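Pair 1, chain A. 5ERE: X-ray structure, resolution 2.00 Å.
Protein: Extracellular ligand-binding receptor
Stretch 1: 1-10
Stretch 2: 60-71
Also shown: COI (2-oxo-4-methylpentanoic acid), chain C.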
# COMPACT_ATOMS: atom_id res chain seq x y z
N LYS A 1 -22.58 -5.52 35.01
CA LYS A 1 -22.15 -6.17 33.77
C LYS A 1 -22.31 -5.20 32.60
O LYS A 1 -23.42 -4.81 32.28
CB LYS A 1 -22.93 -7.48 33.54
CG LYS A 1 -22.72 -8.16 32.17
CD LYS A 1 -21.40 -8.91 32.06
CE LYS A 1 -21.58 -10.42 32.23
NZ LYS A 1 -21.75 -11.15 30.94
N PRO A 2 -21.20 -4.80 31.96
CA PRO A 2 -21.34 -3.75 30.93
C PRO A 2 -22.09 -4.22 29.67
O PRO A 2 -21.99 -5.38 29.27
CB PRO A 2 -19.90 -3.39 30.59
CG PRO A 2 -19.14 -4.66 30.83
CD PRO A 2 -19.83 -5.36 31.99
N VAL A 3 -22.81 -3.30 29.06
CA VAL A 3 -23.56 -3.57 27.84
C VAL A 3 -22.93 -2.90 26.64
O VAL A 3 -22.67 -1.69 26.66
CB VAL A 3 -25.02 -3.12 28.00
CG1 VAL A 3 -25.78 -3.22 26.68
CG2 VAL A 3 -25.69 -3.97 29.07
N VAL A 4 -22.68 -3.68 25.60
CA VAL A 4 -22.18 -3.13 24.35
C VAL A 4 -23.32 -3.13 23.31
O VAL A 4 -23.89 -4.18 23.00
CB VAL A 4 -20.95 -3.90 23.83
CG1 VAL A 4 -20.51 -3.36 22.45
CG2 VAL A 4 -19.81 -3.79 24.83
N GLY A 5 -23.66 -1.94 22.81
CA GLY A 5 -24.62 -1.82 21.72
C GLY A 5 -23.97 -1.95 20.33
O GLY A 5 -22.93 -1.36 20.07
N VAL A 6 -24.59 -2.74 19.46
CA VAL A 6 -24.01 -3.10 18.18
C VAL A 6 -25.04 -2.85 17.05
O VAL A 6 -26.03 -3.56 16.95
CB VAL A 6 -23.60 -4.56 18.12
CG1 VAL A 6 -22.99 -4.87 16.75
CG2 VAL A 6 -22.61 -4.93 19.31
N ILE A 7 -24.78 -1.82 16.25
CA ILE A 7 -25.71 -1.34 15.23
C ILE A 7 -25.26 -1.82 13.86
O ILE A 7 -24.23 -1.41 13.36
CB ILE A 7 -25.80 0.18 15.23
CG1 ILE A 7 -26.05 0.64 16.66
CG2 ILE A 7 -26.92 0.64 14.29
CD1 ILE A 7 -26.07 2.17 16.90
N LEU A 8 -26.06 -2.72 13.30
CA LEU A 8 -25.72 -3.40 12.04
C LEU A 8 -26.84 -3.21 11.01
O LEU A 8 -28.01 -3.08 11.37
CB LEU A 8 -25.53 -4.88 12.27
CG LEU A 8 -24.59 -5.30 13.43
CD1 LEU A 8 -24.62 -6.82 13.53
CD2 LEU A 8 -23.18 -4.76 13.17
N PRO A 9 -26.49 -3.25 9.72
CA PRO A 9 -27.47 -2.83 8.72
C PRO A 9 -28.37 -3.99 8.29
O PRO A 9 -28.32 -4.39 7.13
CB PRO A 9 -26.58 -2.33 7.58
CG PRO A 9 -25.31 -3.20 7.71
CD PRO A 9 -25.14 -3.39 9.16
N PHE A 10 -29.18 -4.51 9.21
CA PHE A 10 -29.99 -5.69 8.94
C PHE A 10 -31.03 -5.42 7.80
O PHE A 10 -31.22 -6.24 6.93
CB PHE A 10 -30.73 -6.13 10.19
CG PHE A 10 -29.84 -6.72 11.26
CD1 PHE A 10 -29.13 -7.90 11.04
CD2 PHE A 10 -29.73 -6.10 12.48
CE1 PHE A 10 -28.31 -8.45 12.01
CE2 PHE A 10 -28.92 -6.66 13.49
CZ PHE A 10 -28.21 -7.82 13.25
N SER A 60 -32.38 3.84 25.99
CA SER A 60 -32.81 2.60 26.64
C SER A 60 -31.75 1.85 27.47
O SER A 60 -32.09 0.86 28.11
CB SER A 60 -33.38 1.65 25.58
OG SER A 60 -32.35 1.04 24.81
N GLN A 61 -30.49 2.30 27.46
CA GLN A 61 -29.41 1.56 28.15
C GLN A 61 -28.55 2.45 29.04
O GLN A 61 -27.76 3.24 28.54
CB GLN A 61 -28.49 0.87 27.14
CG GLN A 61 -29.13 -0.23 26.36
CD GLN A 61 -29.33 -1.48 27.16
OE1 GLN A 61 -28.77 -1.66 28.25
NE2 GLN A 61 -30.13 -2.38 26.61
N GLU A 62 -28.67 2.29 30.36
CA GLU A 62 -27.94 3.11 31.32
C GLU A 62 -26.47 2.69 31.45
O GLU A 62 -25.57 3.53 31.45
CB GLU A 62 -28.61 3.04 32.70
N ASN A 63 -26.23 1.38 31.55
CA ASN A 63 -24.88 0.84 31.72
C ASN A 63 -24.18 0.56 30.38
O ASN A 63 -23.50 -0.46 30.21
CB ASN A 63 -24.93 -0.43 32.57
N LEU A 64 -24.32 1.49 29.43
CA LEU A 64 -23.74 1.35 28.11
C LEU A 64 -22.23 1.65 28.05
O LEU A 64 -21.81 2.80 28.07
CB LEU A 64 -24.50 2.26 27.15
CG LEU A 64 -24.16 2.09 25.68
CD1 LEU A 64 -24.52 0.66 25.23
CD2 LEU A 64 -24.90 3.10 24.83
N ALA A 65 -21.43 0.58 27.94
CA ALA A 65 -19.97 0.68 27.91
C ALA A 65 -19.41 1.17 26.56
O ALA A 65 -18.35 1.81 26.50
CB ALA A 65 -19.37 -0.66 28.26
N ALA A 66 -20.11 0.82 25.47
CA ALA A 66 -19.68 1.16 24.12
C ALA A 66 -20.77 0.97 23.08
O ALA A 66 -21.75 0.25 23.30
CB ALA A 66 -18.51 0.32 23.70
N VAL A 67 -20.53 1.58 21.94
CA VAL A 67 -21.39 1.42 20.75
C VAL A 67 -20.51 1.05 19.60
O VAL A 67 -19.54 1.73 19.32
CB VAL A 67 -22.16 2.72 20.41
CG1 VAL A 67 -23.03 2.52 19.15
CG2 VAL A 67 -23.04 3.06 21.53
N VAL A 68 -20.86 -0.05 18.94
CA VAL A 68 -20.21 -0.49 17.74
C VAL A 68 -21.17 -0.24 16.58
O VAL A 68 -22.36 -0.54 16.69
CB VAL A 68 -19.84 -1.98 17.84
CG1 VAL A 68 -19.09 -2.44 16.64
CG2 VAL A 68 -18.98 -2.19 19.13
N SER A 69 -20.67 0.34 15.50
CA SER A 69 -21.49 0.51 14.31
C SER A 69 -20.82 -0.05 13.09
O SER A 69 -19.64 0.16 12.88
CB SER A 69 -21.80 2.00 14.09
OG SER A 69 -20.61 2.72 13.87
N CYS A 70 -21.60 -0.77 12.28
CA CYS A 70 -21.16 -1.20 10.97
C CYS A 70 -21.57 -0.16 9.91
O CYS A 70 -22.66 0.37 10.00
CB CYS A 70 -21.77 -2.56 10.62
SG CYS A 70 -21.46 -2.94 8.87
N SER A 71 -20.67 0.07 8.95
CA SER A 71 -20.85 0.82 7.68
C SER A 71 -20.24 2.21 7.81
O SER A 71 -20.30 2.83 8.87
CB SER A 71 -22.31 0.92 7.21
OG SER A 71 -22.99 1.95 7.88
C1 COI C . -17.75 0.14 4.41
O1 COI C . -18.50 1.14 4.60
O2 COI C . -16.50 0.23 4.39
C2 COI C . -18.39 -1.20 4.25
O3 COI C . -17.71 -2.18 4.02
C3 COI C . -19.89 -1.23 4.42
C4 COI C . -20.42 -2.58 4.06
C5 COI C . -21.73 -2.75 4.80
C6 COI C . -20.57 -2.55 2.55

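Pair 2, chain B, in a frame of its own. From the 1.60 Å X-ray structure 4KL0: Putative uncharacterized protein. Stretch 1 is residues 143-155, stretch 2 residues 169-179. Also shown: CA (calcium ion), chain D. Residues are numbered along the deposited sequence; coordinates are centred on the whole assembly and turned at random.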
# COMPACT_ATOMS: atom_id res chain seq x y z
N PRO B 143 -16.99 -18.75 2.00
CA PRO B 143 -18.33 -18.57 2.54
C PRO B 143 -18.64 -17.09 2.80
O PRO B 143 -19.81 -16.71 2.96
CB PRO B 143 -18.28 -19.35 3.85
CG PRO B 143 -16.85 -19.34 4.25
CD PRO B 143 -16.05 -19.32 2.98
N HIS B 144 -17.60 -16.25 2.80
CA HIS B 144 -17.82 -14.83 3.07
C HIS B 144 -17.12 -13.96 2.03
O HIS B 144 -16.16 -14.42 1.43
CB HIS B 144 -17.32 -14.50 4.47
CG HIS B 144 -18.01 -15.28 5.54
ND1 HIS B 144 -17.61 -16.55 5.92
CD2 HIS B 144 -19.08 -14.97 6.31
CE1 HIS B 144 -18.40 -16.98 6.89
NE2 HIS B 144 -19.30 -16.04 7.14
N LYS B 145 -17.62 -12.76 1.81
CA LYS B 145 -17.02 -11.87 0.81
C LYS B 145 -15.62 -11.42 1.28
O LYS B 145 -15.41 -11.24 2.47
CB LYS B 145 -17.89 -10.64 0.58
CG LYS B 145 -19.19 -10.95 -0.17
CD LYS B 145 -19.93 -9.68 -0.50
CE LYS B 145 -21.21 -9.98 -1.27
NZ LYS B 145 -21.85 -8.73 -1.73
N LEU B 146 -14.71 -11.26 0.32
CA LEU B 146 -13.32 -10.84 0.60
C LEU B 146 -13.15 -9.38 0.19
O LEU B 146 -13.95 -8.83 -0.61
CB LEU B 146 -12.34 -11.68 -0.20
CG LEU B 146 -12.18 -13.18 0.16
CD1 LEU B 146 -13.21 -14.01 -0.53
CD2 LEU B 146 -10.81 -13.72 -0.12
N GLY B 147 -12.13 -8.73 0.74
CA GLY B 147 -11.78 -7.39 0.27
C GLY B 147 -10.56 -7.42 -0.64
O GLY B 147 -9.70 -8.29 -0.51
N MET B 148 -10.51 -6.52 -1.61
CA MET B 148 -9.33 -6.43 -2.51
C MET B 148 -8.70 -5.09 -2.23
O MET B 148 -9.38 -4.07 -2.16
CB MET B 148 -9.71 -6.45 -4.01
CG MET B 148 -10.13 -7.84 -4.61
SD MET B 148 -10.79 -7.79 -6.37
CE MET B 148 -9.39 -7.07 -7.27
N VAL B 149 -7.40 -5.09 -2.01
CA VAL B 149 -6.69 -3.83 -1.73
C VAL B 149 -5.56 -3.66 -2.74
O VAL B 149 -4.70 -4.56 -2.90
CB VAL B 149 -6.14 -3.88 -0.30
CG1 VAL B 149 -5.34 -2.60 -0.06
CG2 VAL B 149 -7.30 -4.00 0.75
N VAL B 150 -5.60 -2.54 -3.45
CA VAL B 150 -4.63 -2.33 -4.56
C VAL B 150 -3.70 -1.22 -4.19
O VAL B 150 -4.11 -0.07 -4.04
CB VAL B 150 -5.38 -2.01 -5.86
CG1 VAL B 150 -4.41 -1.69 -6.99
CG2 VAL B 150 -6.38 -3.16 -6.17
N ILE B 151 -2.41 -1.55 -4.01
CA ILE B 151 -1.43 -0.54 -3.65
C ILE B 151 -0.28 -0.62 -4.64
O ILE B 151 0.82 -0.29 -4.28
CB ILE B 151 -0.91 -0.73 -2.21
CG1 ILE B 151 -0.46 -2.17 -1.91
CG2 ILE B 151 -2.07 -0.38 -1.21
CD1 ILE B 151 0.20 -2.36 -0.55
N ALA B 152 -0.58 -0.94 -5.89
CA ALA B 152 0.39 -1.00 -6.99
C ALA B 152 -0.34 -0.99 -8.28
O ALA B 152 -1.55 -0.79 -8.26
CB ALA B 152 1.25 -2.31 -6.90
N GLY B 153 0.36 -1.28 -9.39
CA GLY B 153 -0.27 -1.33 -10.71
C GLY B 153 -1.29 -2.44 -10.75
O GLY B 153 -1.30 -3.39 -9.92
N MET B 154 -2.19 -2.35 -11.73
CA MET B 154 -3.40 -3.14 -11.64
C MET B 154 -3.43 -4.27 -12.68
O MET B 154 -4.51 -4.85 -12.87
CB MET B 154 -4.60 -2.19 -11.83
CG MET B 154 -4.97 -1.57 -10.47
SD MET B 154 -5.75 0.09 -10.48
CE MET B 154 -4.31 1.07 -10.20
N THR B 155 -2.29 -4.65 -13.25
CA THR B 155 -2.28 -5.77 -14.24
C THR B 155 -2.99 -7.02 -13.69
O THR B 155 -3.86 -7.64 -14.35
CB THR B 155 -0.83 -6.14 -14.51
OG1 THR B 155 -0.14 -4.97 -14.97
CG2 THR B 155 -0.71 -7.28 -15.50
N ARG B 169 -18.33 -10.89 -8.57
CA ARG B 169 -19.57 -10.17 -8.40
C ARG B 169 -20.25 -10.59 -7.09
O ARG B 169 -20.77 -9.75 -6.38
CB ARG B 169 -20.48 -10.39 -9.63
CG ARG B 169 -21.73 -9.49 -9.65
CD ARG B 169 -22.57 -9.71 -10.94
NE ARG B 169 -22.38 -11.07 -11.46
CZ ARG B 169 -22.16 -11.36 -12.74
NH1 ARG B 169 -22.13 -10.39 -13.67
NH2 ARG B 169 -21.99 -12.64 -13.11
N GLU B 170 -20.15 -11.87 -6.72
CA GLU B 170 -20.81 -12.34 -5.50
C GLU B 170 -19.87 -12.50 -4.29
O GLU B 170 -20.34 -12.59 -3.14
CB GLU B 170 -21.59 -13.63 -5.80
CG GLU B 170 -22.51 -13.42 -7.03
CD GLU B 170 -23.23 -14.68 -7.51
OE1 GLU B 170 -23.21 -14.90 -8.75
OE2 GLU B 170 -23.82 -15.43 -6.66
N LYS B 171 -18.56 -12.51 -4.53
CA LYS B 171 -17.62 -12.75 -3.43
C LYS B 171 -16.63 -11.59 -3.07
O LYS B 171 -15.80 -11.75 -2.17
CB LYS B 171 -16.85 -14.03 -3.69
CG LYS B 171 -17.76 -15.27 -3.87
CD LYS B 171 -18.16 -15.85 -2.51
CE LYS B 171 -18.82 -17.23 -2.65
NZ LYS B 171 -20.33 -17.24 -2.47
N VAL B 172 -16.71 -10.45 -3.75
CA VAL B 172 -15.79 -9.35 -3.36
C VAL B 172 -16.59 -8.20 -2.82
O VAL B 172 -17.47 -7.63 -3.51
CB VAL B 172 -14.88 -8.92 -4.53
CG1 VAL B 172 -14.12 -7.60 -4.21
CG2 VAL B 172 -13.90 -10.03 -4.85
N ALA B 173 -16.30 -7.83 -1.58
CA ALA B 173 -17.00 -6.73 -0.92
C ALA B 173 -16.74 -5.31 -1.43
O ALA B 173 -17.68 -4.51 -1.58
CB ALA B 173 -16.79 -6.79 0.60
N SER B 174 -15.47 -5.00 -1.71
CA SER B 174 -15.10 -3.68 -2.18
C SER B 174 -13.73 -3.82 -2.73
O SER B 174 -13.02 -4.81 -2.46
CB SER B 174 -15.03 -2.65 -1.04
OG SER B 174 -14.08 -3.08 -0.04
N ILE B 175 -13.35 -2.80 -3.48
CA ILE B 175 -11.98 -2.69 -4.03
C ILE B 175 -11.50 -1.31 -3.60
O ILE B 175 -12.12 -0.28 -3.93
CB ILE B 175 -11.94 -2.78 -5.56
CG1 ILE B 175 -12.50 -4.12 -6.04
CG2 ILE B 175 -10.48 -2.53 -6.05
CD1 ILE B 175 -12.60 -4.24 -7.55
N THR B 176 -10.38 -1.25 -2.90
CA THR B 176 -9.87 0.02 -2.38
C THR B 176 -8.50 0.20 -3.01
O THR B 176 -7.69 -0.73 -3.01
CB THR B 176 -9.67 -0.03 -0.83
OG1 THR B 176 -10.91 -0.42 -0.21
CG2 THR B 176 -9.30 1.33 -0.24
N ILE B 177 -8.27 1.37 -3.59
CA ILE B 177 -7.11 1.53 -4.49
C ILE B 177 -6.37 2.80 -4.12
O ILE B 177 -7.00 3.84 -3.87
CB ILE B 177 -7.58 1.73 -5.98
CG1 ILE B 177 -8.42 0.55 -6.45
CG2 ILE B 177 -6.36 1.97 -6.93
CD1 ILE B 177 -9.13 0.82 -7.84
N MET B 178 -5.04 2.76 -4.11
CA MET B 178 -4.23 3.95 -3.95
C MET B 178 -4.00 4.46 -5.36
O MET B 178 -3.20 3.90 -6.13
CB MET B 178 -2.88 3.54 -3.27
CG MET B 178 -2.04 4.69 -2.71
SD MET B 178 -1.26 5.84 -3.95
CE MET B 178 -2.17 7.34 -3.47
N GLY B 179 -4.76 5.46 -5.75
CA GLY B 179 -4.88 5.71 -7.18
C GLY B 179 -5.32 7.14 -7.41
O GLY B 179 -4.90 8.02 -6.70
CA CA D . 2.97 0.57 -3.60
O HOH W 1 -11.31 -3.28 -0.27
O HOH W 2 1.48 2.80 -3.94
O HOH W 3 4.44 2.53 -3.17
O HOH W 4 3.30 1.64 -5.94

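The sharpest difference lies at one matched position, Gly A5 in pair 1 and Met B148 in pair 2, whose CA atoms fall 0.3 Å apart after superposition. With no side chain at Gly A5, the neighbouring strand's Leu A64 (chi1 t, chi2 p) brings its CD1 to 3.7 Å from Gly A5 N and 3.3 Å from Val A3 O. An ideal CB on Gly A5 would lie 3.7 Å from that CD1, so the leucine occupies the space beside the glycine. In pair 2 the filling comes from the other strand: Met B148 (m, t, p) sets its SD 4.0 Å from Val B172 CG1 and 4.1 Å from Ile B175 CG1. Val B172, the counterpart of Leu A64, is shorter, and Met B148 has 93 Å² covered by the opposite stretch, against 48 Å² for Gly A5.

The frame around this exchange is nearly identical. The N, CA and C atoms of 14 central residues superpose with an RMSD of 0.6 Å. Both pairs are parallel strands, their directions 14° apart in pair 1 and 21° in pair 2, with axes approaching to 4.6 and 4.8 Å. Six backbone hydrogen bonds recur at matched positions. The first runs from Val A3 N to Asn A63 O (3.1 Å) and from Leu B146 N to Lys B171 O (2.8 Å); the last runs from Cys A70 N to Ile A7 O (2.9 Å) and from Met B178 N to Val B150 O (3.0 Å). Between them, Val A68 N reaches Gly A5 O at 2.7 Å, while Thr B176 N reaches Met B148 O at 3.1 Å.

Register is also shared early on. In pair 1 Val A3 bridges Leu A64, but Val A4 bridges Ala A66, a shift of one that marks a beta bulge. From Val A3–Leu A64 to Gly A5–Val A67 the first strand advances two residues and the second three; pair 2 takes the same step from Leu B146–Val B172 to Met B148–Ile B175. The matched Ala A65 and Ala B173 have similar backbone angles, phi/psi -77/-31° and -70/-42°, away from extended values, and each donates its N to the first strand.

On the sheet face of Val A4, Val A6, Ala A66 and Val A68, pair 1 is apolar: Val A4 CG1 packs 3.8 Å from Val A68 CG2. The matched positions in pair 2 are Gly B147, Val B149, Ser B174 and Thr B176. Here a water takes part, hydrogen-bonded to Ser B174 OG at 2.8 Å and Thr B176 OG1 at 2.9 Å, and donating to Met B148 O at 2.8 Å. Two hydroxyl-bearing side chains and a water thus accompany a glycine where pair 1 has valine contacts.

Further along, Ile A7 and Val B150 match to 0.2 Å but reach across differently. Ile A7 CD1 meets Val A67 CG1 at 3.8 Å, whereas Val B150 CG2 meets Ile B175 CG2 at 4.1 Å and its CB lies 4.0 Å from Ile B177 CG1. The longer residue therefore sits on the first strand in pair 1 and on the second in pair 2, with Ile B177 replacing the small Ser A69.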